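Local coordinates for chitin oligosaccahride binding protein NagB1 (Paenibacillus sp. FPU-7, PDB 7EHP) that binds the chitin oligosaccharides N,N'-diacetylchitobiose and N,N',N''-triacetylchitotriose as an extracellular solute-binding protein, probably delivering them to a membrane transporter, at residues V42-V46 against S163-V167; L94-P99 against P324-L328; A147-K151 against K213-E218; F158-S162 against E227-F232; V185-V189 against S355-A359. One frame throughout, in Å; residues are numbered along the deposited sequence.

Contact 1 of 5, residues V42-V46 against S163-V167; sequences VEDKV and SDGWV. With NAG (2-acetamido-2-deoxy-beta-D-glucopyranose), chain C; NAG (2-acetamido-2-deoxy-beta-D-glucopyranose), chain B.
Lys-45 and Asp-164 make the direct charged link: the lysine NZ lies 2.6 Å from Asp-164 OD1, meeting that oxygen on its anti side and 23° out of the carboxylate plane. The two side chains cross at about a right angle. Beyond CG the lysine runs fully extended, which carries its ammonium across to the aspartate. Asp-164 OD2 accepts from the backbone N of Tyr-225, which helps fix the carboxylate's rotation.

Water adds a second layer. One molecule donates to Asp-44 OD1 and accepts from Trp-166 NE1, 2.8 Å from each, and sits in the plane of the indole at its edge. Another water lies within bonding distance of both Glu-43 OE2 and Asp-164 OD2.

The sugars are met from both segments. The acetamido group of the chain C NAG lies over one indole face, with its C8 methyl 3.5 Å from Trp-166 NE1, while Val-167 CG2 backs the opposite face. Asp-44 OD2 accepts a 2.6 Å hydrogen bond from O6 of the chain B NAG. Replacing Trp-166 by an alanine would probably leave the acetamido group without its flat floor and the bridging water without its indole donor.

Asp-44, Lys-45 and Trp-166 belong to the glycan pocket, which, as in other solute-binding proteins of this kind, probably lies in the cleft between two lobes. Asp-44 and Lys-45 open helix 44-58 just after strand 37-41, Trp-166 stands near the start of helix 165-180, and Tyr-225 of helix 225-233 meets the indole edge-to-face.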
# COMPACT_ATOMS: atom_id res chain seq x y z
N VAL A 42 -2.90 -7.19 -14.34
CA VAL A 42 -1.59 -7.75 -14.09
C VAL A 42 -1.36 -7.69 -12.58
O VAL A 42 -1.62 -6.66 -11.95
CB VAL A 42 -0.49 -6.98 -14.85
CG1 VAL A 42 0.90 -7.48 -14.48
CG2 VAL A 42 -0.72 -7.08 -16.37
N GLU A 43 -0.91 -8.80 -12.00
CA GLU A 43 -0.67 -8.85 -10.57
C GLU A 43 0.19 -7.68 -10.13
O GLU A 43 1.16 -7.32 -10.79
CB GLU A 43 0.02 -10.16 -10.18
CG GLU A 43 0.03 -10.37 -8.67
CD GLU A 43 0.81 -11.61 -8.26
OE1 GLU A 43 1.86 -11.88 -8.86
OE2 GLU A 43 0.37 -12.32 -7.34
N ASP A 44 -0.19 -7.10 -8.98
CA ASP A 44 0.40 -5.87 -8.44
C ASP A 44 1.92 -5.80 -8.56
O ASP A 44 2.46 -4.88 -9.20
CB ASP A 44 -0.04 -5.68 -6.98
CG ASP A 44 0.25 -6.89 -6.07
OD1 ASP A 44 1.00 -7.82 -6.43
OD2 ASP A 44 -0.30 -6.90 -4.95
N LYS A 45 2.64 -6.73 -7.91
CA LYS A 45 4.09 -6.67 -7.92
C LYS A 45 4.65 -6.91 -9.32
O LYS A 45 5.72 -6.38 -9.65
CB LYS A 45 4.66 -7.71 -6.95
CG LYS A 45 4.42 -9.17 -7.35
CD LYS A 45 5.01 -10.13 -6.33
CE LYS A 45 5.13 -11.53 -6.93
NZ LYS A 45 5.79 -12.51 -6.02
N VAL A 46 3.97 -7.71 -10.13
CA VAL A 46 4.44 -7.91 -11.50
C VAL A 46 4.28 -6.61 -12.29
O VAL A 46 5.21 -6.16 -12.98
CB VAL A 46 3.69 -9.07 -12.17
CG1 VAL A 46 4.03 -9.12 -13.66
CG2 VAL A 46 3.99 -10.39 -11.47
N SER A 163 6.13 -14.81 0.70
CA SER A 163 6.57 -15.18 -0.64
C SER A 163 6.61 -13.97 -1.58
O SER A 163 7.53 -13.83 -2.40
CB SER A 163 5.65 -16.27 -1.20
OG SER A 163 6.16 -16.75 -2.43
N ASP A 164 5.63 -13.08 -1.47
CA ASP A 164 5.72 -11.79 -2.15
C ASP A 164 6.51 -10.83 -1.26
O ASP A 164 6.08 -10.50 -0.15
CB ASP A 164 4.32 -11.25 -2.46
CG ASP A 164 3.46 -12.27 -3.20
OD1 ASP A 164 3.99 -12.92 -4.13
OD2 ASP A 164 2.27 -12.42 -2.87
N GLY A 165 7.67 -10.39 -1.74
CA GLY A 165 8.61 -9.76 -0.84
C GLY A 165 8.12 -8.46 -0.24
O GLY A 165 8.44 -8.14 0.91
N TRP A 166 7.32 -7.69 -0.99
CA TRP A 166 6.88 -6.39 -0.52
C TRP A 166 6.03 -6.51 0.74
O TRP A 166 5.97 -5.57 1.54
CB TRP A 166 6.11 -5.65 -1.63
CG TRP A 166 4.76 -6.24 -1.90
CD1 TRP A 166 4.45 -7.26 -2.78
CD2 TRP A 166 3.53 -5.87 -1.27
NE1 TRP A 166 3.10 -7.54 -2.73
CE2 TRP A 166 2.51 -6.70 -1.81
CE3 TRP A 166 3.18 -4.91 -0.31
CZ2 TRP A 166 1.18 -6.59 -1.41
CZ3 TRP A 166 1.85 -4.80 0.08
CH2 TRP A 166 0.86 -5.64 -0.47
N VAL A 167 5.38 -7.66 0.93
CA VAL A 167 4.51 -7.84 2.10
C VAL A 167 5.31 -7.75 3.39
O VAL A 167 4.85 -7.19 4.39
CB VAL A 167 3.76 -9.19 2.00
CG1 VAL A 167 2.88 -9.40 3.20
CG2 VAL A 167 2.94 -9.26 0.71
C1 NAG C . 0.71 -1.52 -2.10
C2 NAG C . 2.12 -1.67 -2.67
C3 NAG C . 3.15 -1.27 -1.63
C4 NAG C . 2.87 0.14 -1.14
C5 NAG C . 1.44 0.25 -0.63
C6 NAG C . 1.05 1.65 -0.22
C7 NAG C . 2.74 -3.27 -4.43
C8 NAG C . 2.96 -4.70 -4.77
N2 NAG C . 2.36 -3.02 -3.17
O3 NAG C . 4.44 -1.32 -2.22
O4 NAG C . 3.76 0.49 -0.09
O5 NAG C . 0.51 -0.16 -1.65
O6 NAG C . 1.30 2.60 -1.24
O7 NAG C . 2.89 -2.37 -5.26
C1 NAG B . -4.08 -2.03 -4.15
C2 NAG B . -3.70 -0.71 -3.49
C3 NAG B . -2.18 -0.60 -3.36
C4 NAG B . -1.56 -1.88 -2.77
C5 NAG B . -2.16 -3.13 -3.42
C6 NAG B . -1.72 -4.45 -2.82
C7 NAG B . -5.46 0.92 -4.05
C8 NAG B . -5.81 2.12 -4.87
N2 NAG B . -4.23 0.43 -4.22
O1 NAG B . -5.45 -2.10 -4.31
O3 NAG B . -1.87 0.54 -2.57
O4 NAG B . -0.19 -1.89 -3.14
O5 NAG B . -3.60 -3.10 -3.37
O6 NAG B . -2.08 -5.53 -3.68
O7 NAG B . -6.27 0.40 -3.28
O HOH W 1 0.26 -11.79 -4.72
O HOH W 2 1.94 -14.65 -5.83
O HOH W 3 2.15 -9.50 -4.50
O HOH W 4 8.68 -11.14 -4.67

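Contact 2 of 5, residues L94-P99 against P324-L328; sequences LKDKFP and PAMKL
Met-326 reaches from its loop into the bend formed by Leu-94, Lys-97 and Phe-98. Its CB rests 3.2 Å from the carbonyl O of Lys-97. One atom further, CG already lies over a face of the Phe-98 ring, near its rim, 3.8 Å from Phe-98 CE1. The sulfur SD stands obliquely to the ring, 4.8 Å from the Phe-98 centroid, and a bend at chi3 (77°) then folds the methyl back over the same face. There CE sits 4.1 Å from the Phe-98 centroid, 27° off the normal, a CH-pi contact; the same methyl also packs on Leu-94 CD2.

This is a Met-aromatic contact, here pinning the loop after helix 86-92 to the loop that follows the short strand 323-324. Gln-313 of helix 310-320 also ties down the methionine's loop, its OE1 accepting from Met-326 N.

Two lysines exchange bonds around the methionine, one backbone to backbone and one from a side chain. Lys-327 N donates to Lys-97 O at 2.9 Å, nearly straight at 164°. In return Lys-97, its chain bent at chi3 and chi4, curls its NZ to within 3.2 Å of Lys-327 O. Lys-327 NZ adds a weak bond to Asp-96 O, its aliphatic part sliding antiparallel past the Pro-99 ring. Pro-99 CD meanwhile presses against Ala-325 O at 3.3 Å, and Tyr-282 of strand 277-288 touches both of these residues.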
# COMPACT_ATOMS: atom_id res chain seq x y z
N LEU A 94 -11.84 19.52 -10.90
CA LEU A 94 -11.54 18.48 -9.93
C LEU A 94 -10.35 18.80 -9.04
O LEU A 94 -10.24 18.22 -7.96
CB LEU A 94 -11.29 17.14 -10.65
CG LEU A 94 -12.56 16.45 -11.15
CD1 LEU A 94 -12.23 15.14 -11.88
CD2 LEU A 94 -13.52 16.21 -9.99
N LYS A 95 -9.47 19.71 -9.47
CA LYS A 95 -8.14 19.80 -8.89
C LYS A 95 -8.20 19.96 -7.37
O LYS A 95 -7.49 19.29 -6.62
CB LYS A 95 -7.37 20.97 -9.50
CG LYS A 95 -6.03 21.20 -8.85
CD LYS A 95 -5.21 22.21 -9.60
CE LYS A 95 -4.18 22.84 -8.68
NZ LYS A 95 -3.12 23.56 -9.45
N ASP A 96 -9.08 20.83 -6.91
CA ASP A 96 -9.18 21.14 -5.50
C ASP A 96 -10.21 20.27 -4.77
O ASP A 96 -10.56 20.56 -3.64
CB ASP A 96 -9.41 22.65 -5.35
CG ASP A 96 -10.63 23.14 -6.10
OD1 ASP A 96 -11.31 22.30 -6.75
OD2 ASP A 96 -10.86 24.38 -6.13
N LYS A 97 -10.63 19.17 -5.38
CA LYS A 97 -11.34 18.13 -4.66
C LYS A 97 -10.38 16.99 -4.26
O LYS A 97 -10.81 16.02 -3.62
CB LYS A 97 -12.54 17.63 -5.50
CG LYS A 97 -13.45 16.53 -4.90
CD LYS A 97 -14.71 16.26 -5.77
CE LYS A 97 -15.95 17.10 -5.40
NZ LYS A 97 -16.64 16.60 -4.16
N PHE A 98 -9.08 17.12 -4.58
CA PHE A 98 -8.02 16.24 -4.11
C PHE A 98 -7.27 16.89 -2.96
O PHE A 98 -6.48 17.82 -3.19
CB PHE A 98 -7.03 15.92 -5.23
CG PHE A 98 -7.55 14.98 -6.27
CD1 PHE A 98 -7.50 13.61 -6.08
CD2 PHE A 98 -8.03 15.46 -7.47
CE1 PHE A 98 -7.95 12.75 -7.05
CE2 PHE A 98 -8.48 14.60 -8.46
CZ PHE A 98 -8.45 13.25 -8.24
N PRO A 99 -7.43 16.44 -1.72
CA PRO A 99 -6.65 17.06 -0.62
C PRO A 99 -5.14 16.92 -0.78
O PRO A 99 -4.40 17.72 -0.19
CB PRO A 99 -7.18 16.34 0.63
CG PRO A 99 -7.89 15.11 0.11
CD PRO A 99 -8.45 15.51 -1.21
N PRO A 324 -11.46 7.07 0.72
CA PRO A 324 -11.46 7.97 -0.43
C PRO A 324 -10.18 8.78 -0.51
O PRO A 324 -9.62 9.21 0.50
CB PRO A 324 -12.66 8.87 -0.16
CG PRO A 324 -12.79 8.87 1.33
CD PRO A 324 -12.49 7.44 1.70
N ALA A 325 -9.74 9.02 -1.74
CA ALA A 325 -8.67 9.97 -1.97
C ALA A 325 -9.18 11.39 -2.19
O ALA A 325 -8.38 12.33 -2.10
CB ALA A 325 -7.82 9.54 -3.18
N MET A 326 -10.48 11.58 -2.45
CA MET A 326 -11.04 12.91 -2.68
C MET A 326 -11.92 13.37 -1.52
O MET A 326 -12.26 12.60 -0.62
CB MET A 326 -11.82 12.96 -4.01
CG MET A 326 -11.19 12.17 -5.17
SD MET A 326 -12.22 11.96 -6.65
CE MET A 326 -12.08 13.55 -7.43
N LYS A 327 -12.26 14.66 -1.54
CA LYS A 327 -13.16 15.22 -0.54
C LYS A 327 -14.60 14.79 -0.84
O LYS A 327 -15.07 14.94 -1.97
CB LYS A 327 -13.06 16.75 -0.52
CG LYS A 327 -11.65 17.30 -0.36
CD LYS A 327 -11.62 18.55 0.54
CE LYS A 327 -10.24 19.21 0.60
NZ LYS A 327 -9.88 19.97 -0.64
N LEU A 328 -15.29 14.26 0.18
CA LEU A 328 -16.63 13.71 0.04
C LEU A 328 -17.66 14.55 0.80
O LEU A 328 -17.34 15.22 1.78
CB LEU A 328 -16.69 12.27 0.55
CG LEU A 328 -16.45 11.15 -0.46
CD1 LEU A 328 -15.12 11.32 -1.15
CD2 LEU A 328 -16.49 9.82 0.24

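Contact 3 of 5, residues A147-K151 against K213-E218; sequences AAKAK and KGYLQE
Ala-147, on helix 140-152, and Tyr-215, just past the end of helix 198-213, bring their CA atoms to 6.2 Å, with Gly-214 turning the chain between helix end and tyrosine. The Tyr-215 ring is clamped on both faces. Ala-147 CB stands over one, 3.5 Å from the ring centroid and only 15° off the normal, a CH-pi contact; Lys-213 CB sits over the centre of the other. At its far end the phenol oxygen OH lies 3.4 Å from Ala-148 CB.

Lys-151 works at the rim. Its CD comes in at the ring edge, in plane, 4.0 Å from Tyr-215 CE1. The chain runs straight to CE and then bends at chi4 (57°), turning NZ onto Gly-214 O at 3.1 Å, tilted 34° from that carbonyl's plane. The same ammonium makes a weak salt bridge to Glu-218 OE1 at 3.4 Å, where the two side chains cross at about a right angle.

The glycine's positive phi and the two bonds back into the last helical turn define a Schellman motif. Here it closes helix 198-213, and the lysine of the neighbouring helix grips the carbonyl of that very glycine.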
# COMPACT_ATOMS: atom_id res chain seq x y z
N ALA A 147 0.70 -11.10 22.10
CA ALA A 147 1.24 -12.11 21.20
C ALA A 147 1.54 -13.41 21.94
O ALA A 147 1.24 -14.51 21.43
CB ALA A 147 2.50 -11.58 20.52
N ALA A 148 2.13 -13.31 23.14
CA ALA A 148 2.43 -14.49 23.94
C ALA A 148 1.16 -15.24 24.34
O ALA A 148 1.11 -16.48 24.28
CB ALA A 148 3.22 -14.10 25.19
N LYS A 149 0.12 -14.51 24.76
CA LYS A 149 -1.16 -15.15 25.10
C LYS A 149 -1.84 -15.73 23.87
O LYS A 149 -2.39 -16.84 23.92
CB LYS A 149 -2.08 -14.15 25.79
CG LYS A 149 -1.53 -13.62 27.12
CD LYS A 149 -2.57 -12.90 27.95
CE LYS A 149 -2.02 -12.60 29.34
NZ LYS A 149 -2.58 -11.34 29.89
N ALA A 150 -1.82 -15.00 22.75
CA ALA A 150 -2.40 -15.52 21.53
C ALA A 150 -1.76 -16.85 21.16
O ALA A 150 -2.45 -17.84 20.88
CB ALA A 150 -2.26 -14.51 20.38
N LYS A 151 -0.42 -16.88 21.16
CA LYS A 151 0.29 -18.10 20.79
C LYS A 151 0.03 -19.22 21.79
O LYS A 151 -0.13 -20.38 21.41
CB LYS A 151 1.79 -17.81 20.70
CG LYS A 151 2.56 -18.74 19.80
CD LYS A 151 3.98 -18.23 19.63
CE LYS A 151 4.83 -19.20 18.86
NZ LYS A 151 4.21 -19.48 17.52
N LYS A 213 10.47 -15.24 18.03
CA LYS A 213 9.47 -15.74 18.96
C LYS A 213 8.32 -16.45 18.26
O LYS A 213 7.45 -17.01 18.94
CB LYS A 213 8.93 -14.58 19.80
CG LYS A 213 9.85 -14.21 20.95
CD LYS A 213 9.39 -12.94 21.62
CE LYS A 213 10.38 -12.50 22.70
NZ LYS A 213 10.64 -13.59 23.68
N GLY A 214 8.29 -16.44 16.93
CA GLY A 214 7.16 -17.01 16.23
C GLY A 214 5.90 -16.19 16.32
O GLY A 214 4.80 -16.73 16.21
N TYR A 215 6.02 -14.88 16.56
CA TYR A 215 4.86 -14.01 16.59
C TYR A 215 4.43 -13.59 15.19
O TYR A 215 3.24 -13.45 14.90
CB TYR A 215 5.16 -12.78 17.44
CG TYR A 215 5.35 -13.09 18.91
CD1 TYR A 215 5.06 -14.34 19.42
CD2 TYR A 215 5.80 -12.11 19.80
CE1 TYR A 215 5.22 -14.63 20.75
CE2 TYR A 215 5.96 -12.39 21.14
CZ TYR A 215 5.66 -13.65 21.61
OH TYR A 215 5.82 -13.94 22.94
N LEU A 216 5.40 -13.37 14.30
CA LEU A 216 5.13 -13.37 12.88
C LEU A 216 5.00 -14.82 12.43
O LEU A 216 5.84 -15.65 12.78
CB LEU A 216 6.26 -12.67 12.13
CG LEU A 216 6.16 -11.15 12.17
CD1 LEU A 216 7.48 -10.50 11.76
CD2 LEU A 216 5.02 -10.68 11.24
N GLN A 217 3.94 -15.12 11.69
CA GLN A 217 3.59 -16.49 11.34
C GLN A 217 4.77 -17.28 10.77
O GLN A 217 5.38 -16.88 9.77
CB GLN A 217 2.45 -16.47 10.34
CG GLN A 217 2.10 -17.83 9.78
CD GLN A 217 0.68 -17.87 9.31
OE1 GLN A 217 0.12 -16.86 8.90
NE2 GLN A 217 0.08 -19.05 9.36
N GLU A 218 5.06 -18.41 11.39
CA GLU A 218 6.17 -19.25 10.94
C GLU A 218 5.84 -19.94 9.63
O GLU A 218 4.68 -20.24 9.33
CB GLU A 218 6.50 -20.29 12.00
CG GLU A 218 7.06 -19.71 13.27
CD GLU A 218 7.17 -20.76 14.35
OE1 GLU A 218 6.29 -20.80 15.24
OE2 GLU A 218 8.13 -21.55 14.28

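Contact 4 of 5, residues F158-S162 against E227-F232; sequences FAFAS and EQQYAF
Ala-159 points its CB at the backbone of helix 225-233, where it comes within 3.3 Å of Gln-228 O and lies 4.0 Å from Ala-231 CB. Phe-232 CB is a little further off, so the methyl is seated between two helix residues and a carbonyl. That carbonyl is already engaged, since Gln-228 O accepts the in-helix bond from Phe-232 N.

Gln-228 is the long side chain of the contact. Its CG lies between backbone N and carbonyl carbon (chi1 82°), a rotation that sends the chain across the 158-162 backbone. On the way CB passes 3.6 Å from Phe-160 N, and Ala-161 CB packs on that same Gln-228 CB at 4.0 Å. At the end OE1 takes a weak hydrogen bond from Ala-161 N, at 3.4 Å and bent to 144°. It also lies 4.2 Å from Phe-160 CD1, with ring and amide planes 48° apart. The other half of the amide is held too: NE2 donates to Phe-241 O on strand 237-243, which helps set how the amide is turned.

Small side chains permit this close approach: with Ala-159 and Ala-161 facing the helix and Phe-160 directed away, the CA atoms of Phe-160 and Gln-228 are only 4.8 Å apart. Strand 156-159 pairs in parallel with strand 237-243 through Ala-159 and Met-239, and helix 225-233 leads into that second strand. The end of strand 156-159 and the chain just beyond it pack on the last helix of a parallel beta-alpha-beta connection whose link carries several helices, in the alpha/beta fold of a periplasmic-type binding protein.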
# COMPACT_ATOMS: atom_id res chain seq x y z
N PHE A 158 0.51 -12.86 14.52
CA PHE A 158 0.40 -12.03 13.32
C PHE A 158 0.30 -12.95 12.12
O PHE A 158 1.29 -13.59 11.74
CB PHE A 158 1.62 -11.10 13.15
CG PHE A 158 1.61 -9.89 14.04
CD1 PHE A 158 0.84 -8.79 13.73
CD2 PHE A 158 2.45 -9.83 15.16
CE1 PHE A 158 0.84 -7.67 14.55
CE2 PHE A 158 2.47 -8.70 15.97
CZ PHE A 158 1.67 -7.62 15.67
N ALA A 159 -0.88 -13.02 11.50
CA ALA A 159 -0.99 -13.62 10.17
C ALA A 159 -0.01 -12.93 9.24
O ALA A 159 0.08 -11.69 9.23
CB ALA A 159 -2.42 -13.49 9.63
N PHE A 160 0.73 -13.72 8.45
CA PHE A 160 1.90 -13.17 7.77
C PHE A 160 2.33 -14.10 6.63
O PHE A 160 2.49 -15.30 6.82
CB PHE A 160 3.05 -12.96 8.79
CG PHE A 160 4.32 -12.41 8.21
CD1 PHE A 160 4.34 -11.15 7.62
CD2 PHE A 160 5.51 -13.12 8.28
CE1 PHE A 160 5.51 -10.63 7.08
CE2 PHE A 160 6.68 -12.60 7.75
CZ PHE A 160 6.68 -11.35 7.14
N ALA A 161 2.49 -13.53 5.44
CA ALA A 161 2.91 -14.30 4.28
C ALA A 161 3.96 -13.49 3.54
O ALA A 161 3.74 -12.31 3.28
CB ALA A 161 1.71 -14.61 3.38
N SER A 162 5.11 -14.11 3.22
CA SER A 162 6.24 -13.35 2.69
C SER A 162 6.83 -13.91 1.40
O SER A 162 7.92 -13.49 1.00
CB SER A 162 7.36 -13.26 3.74
OG SER A 162 7.81 -14.57 4.07
N GLU A 227 -2.65 -15.33 1.43
CA GLU A 227 -2.75 -16.35 2.47
C GLU A 227 -2.75 -15.74 3.88
O GLU A 227 -3.39 -16.29 4.78
CB GLU A 227 -1.61 -17.36 2.30
CG GLU A 227 -1.79 -18.15 1.00
CD GLU A 227 -0.86 -19.33 0.85
OE1 GLU A 227 -1.03 -20.32 1.60
OE2 GLU A 227 0.01 -19.28 -0.04
N GLN A 228 -2.07 -14.61 4.08
CA GLN A 228 -2.18 -13.97 5.38
C GLN A 228 -3.59 -13.45 5.62
O GLN A 228 -4.09 -13.49 6.76
CB GLN A 228 -1.13 -12.86 5.51
CG GLN A 228 -1.46 -11.51 4.89
CD GLN A 228 -0.53 -10.43 5.44
OE1 GLN A 228 0.63 -10.70 5.76
NE2 GLN A 228 -1.04 -9.20 5.55
N GLN A 229 -4.27 -13.03 4.56
CA GLN A 229 -5.64 -12.57 4.70
C GLN A 229 -6.59 -13.74 4.92
O GLN A 229 -7.55 -13.63 5.69
CB GLN A 229 -6.03 -11.76 3.46
CG GLN A 229 -5.20 -10.46 3.36
CD GLN A 229 -5.42 -9.68 2.08
OE1 GLN A 229 -6.13 -10.11 1.17
NE2 GLN A 229 -4.83 -8.49 2.02
N TYR A 230 -6.32 -14.89 4.28
CA TYR A 230 -7.09 -16.08 4.62
C TYR A 230 -6.97 -16.39 6.11
O TYR A 230 -7.99 -16.55 6.80
CB TYR A 230 -6.62 -17.28 3.80
CG TYR A 230 -6.64 -17.17 2.29
CD1 TYR A 230 -7.49 -16.30 1.62
CD2 TYR A 230 -5.80 -17.98 1.53
CE1 TYR A 230 -7.49 -16.24 0.19
CE2 TYR A 230 -5.77 -17.92 0.14
CZ TYR A 230 -6.61 -17.07 -0.52
OH TYR A 230 -6.54 -17.07 -1.89
N ALA A 231 -5.74 -16.46 6.62
CA ALA A 231 -5.52 -16.88 8.00
C ALA A 231 -6.26 -15.97 8.96
O ALA A 231 -6.94 -16.43 9.88
CB ALA A 231 -4.03 -16.90 8.34
N PHE A 232 -6.16 -14.65 8.74
CA PHE A 232 -6.86 -13.71 9.61
C PHE A 232 -8.37 -13.84 9.49
O PHE A 232 -9.09 -13.91 10.50
CB PHE A 232 -6.42 -12.28 9.30
CG PHE A 232 -7.06 -11.27 10.18
CD1 PHE A 232 -6.78 -11.24 11.55
CD2 PHE A 232 -7.97 -10.36 9.65
CE1 PHE A 232 -7.37 -10.31 12.38
CE2 PHE A 232 -8.59 -9.43 10.47
CZ PHE A 232 -8.28 -9.39 11.84

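Contact 5 of 5, residues V185-V189 against S355-A359; sequences VPGFV and SIVQA
Val-185 and Ile-356 form the close half of this contact. Val-185 CG1 reaches both Ile-356 CB, at 3.8 Å, and Val-357 CG1, at 3.7 Å, so one methyl of the helix settles between two branched residues of the 355-359 loop. With chi1 at -171° that branch stands away from the valine's own backbone N and leans toward the loop. Ile-356 spreads its two arms over the helix turn. CG2 lies 3.8 Å from Pro-186 N; CD1, 4.0 Å from Pro-186 CG, marks the solvent side, where both residues are partly exposed.

The approach of Val-189 is looser. Its CG2 comes only to 4.3 Å from Ile-356 CG2, while CG1 faces oxygens, Ile-356 O and, at 3.6 Å, Gln-358 OE1. That amide finds its polar partners on helix 379-396, with OE1 accepting from Gln-390 NE2 and NE2 donating to Asn-394 OD1.

An alanine in place of Ile-356 would probably open a gap beside Pro-186, where CG2 and CD1 had lain, and thin the apolar cover of Val-185. Helix 184-190 and the loop leading into helix 359-373 thus meet by fit of branched side chains, which implies an attachment set by shape and burial, while the Gln-358 amide is tied to helix 379-396.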
# COMPACT_ATOMS: atom_id res chain seq x y z
N VAL A 185 13.81 7.86 6.19
CA VAL A 185 13.75 7.36 4.82
C VAL A 185 14.20 8.44 3.83
O VAL A 185 15.09 8.17 3.01
CB VAL A 185 12.35 6.80 4.49
CG1 VAL A 185 12.38 6.08 3.14
CG2 VAL A 185 11.87 5.87 5.59
N PRO A 186 13.65 9.67 3.86
CA PRO A 186 14.27 10.72 3.03
C PRO A 186 15.75 10.91 3.33
O PRO A 186 16.54 11.19 2.42
CB PRO A 186 13.45 11.96 3.41
CG PRO A 186 12.13 11.42 3.81
CD PRO A 186 12.54 10.23 4.64
N GLY A 187 16.14 10.75 4.59
CA GLY A 187 17.55 10.81 4.94
C GLY A 187 18.39 9.80 4.19
O GLY A 187 19.50 10.11 3.74
N PHE A 188 17.87 8.57 4.03
CA PHE A 188 18.59 7.54 3.28
C PHE A 188 18.97 8.03 1.88
O PHE A 188 20.11 7.85 1.43
CB PHE A 188 17.75 6.26 3.15
CG PHE A 188 17.45 5.56 4.45
CD1 PHE A 188 18.27 5.69 5.55
CD2 PHE A 188 16.32 4.74 4.55
CE1 PHE A 188 17.98 5.03 6.74
CE2 PHE A 188 16.02 4.07 5.73
CZ PHE A 188 16.86 4.23 6.84
N VAL A 189 18.01 8.60 1.16
CA VAL A 189 18.30 8.96 -0.23
C VAL A 189 19.09 10.26 -0.33
O VAL A 189 19.77 10.48 -1.35
CB VAL A 189 17.01 9.05 -1.07
CG1 VAL A 189 16.23 7.74 -1.00
CG2 VAL A 189 16.16 10.20 -0.62
N SER A 355 7.75 4.87 -1.78
CA SER A 355 7.50 6.13 -2.47
C SER A 355 8.71 7.05 -2.42
O SER A 355 8.77 8.01 -3.20
CB SER A 355 6.29 6.84 -1.87
OG SER A 355 6.64 7.46 -0.63
N ILE A 356 9.68 6.76 -1.55
CA ILE A 356 10.85 7.61 -1.33
C ILE A 356 12.12 6.98 -1.90
O ILE A 356 12.89 7.66 -2.59
CB ILE A 356 11.01 7.94 0.17
CG1 ILE A 356 9.82 8.76 0.66
CG2 ILE A 356 12.30 8.74 0.40
CD1 ILE A 356 9.64 8.76 2.14
N VAL A 357 12.37 5.69 -1.63
CA VAL A 357 13.62 5.06 -2.06
C VAL A 357 13.53 4.64 -3.53
O VAL A 357 12.46 4.46 -4.11
CB VAL A 357 14.00 3.85 -1.17
CG1 VAL A 357 13.96 4.24 0.30
CG2 VAL A 357 13.09 2.65 -1.44
N GLN A 358 14.71 4.47 -4.14
CA GLN A 358 14.82 3.99 -5.51
C GLN A 358 14.42 2.51 -5.61
O GLN A 358 14.49 1.74 -4.64
CB GLN A 358 16.26 4.18 -6.00
CG GLN A 358 16.79 5.61 -5.84
CD GLN A 358 17.56 5.89 -4.55
OE1 GLN A 358 17.25 5.34 -3.49
NE2 GLN A 358 18.55 6.78 -4.63
N ALA A 359 14.02 2.10 -6.82
CA ALA A 359 13.55 0.73 -7.05
C ALA A 359 14.58 -0.30 -6.61
O ALA A 359 14.23 -1.31 -5.99
CB ALA A 359 13.21 0.52 -8.53

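Contact 1 holds the sugar site directly, and the others lie at various distances from it. Contact 4 follows on from it: they touch where Val-167 CG1 packs 3.6 Å from Gln-228 OE1, and that glutamine's side chain is about 10 Å from a bound NAG. Contact 3 extends the same body outward, joined to contact 4 by Tyr-215 O and Phe-158 N at 2.8 Å, a probable hydrogen bond. Contact 2 lies across the chain's centre from contacts 1, 3 and 4, its centre about 28 Å from that of contact 1, yet the side chain of Ala-325 comes to about 8 Å from a sugar. Contact 5 is separate, its nearest atoms about 10 Å from contact 1.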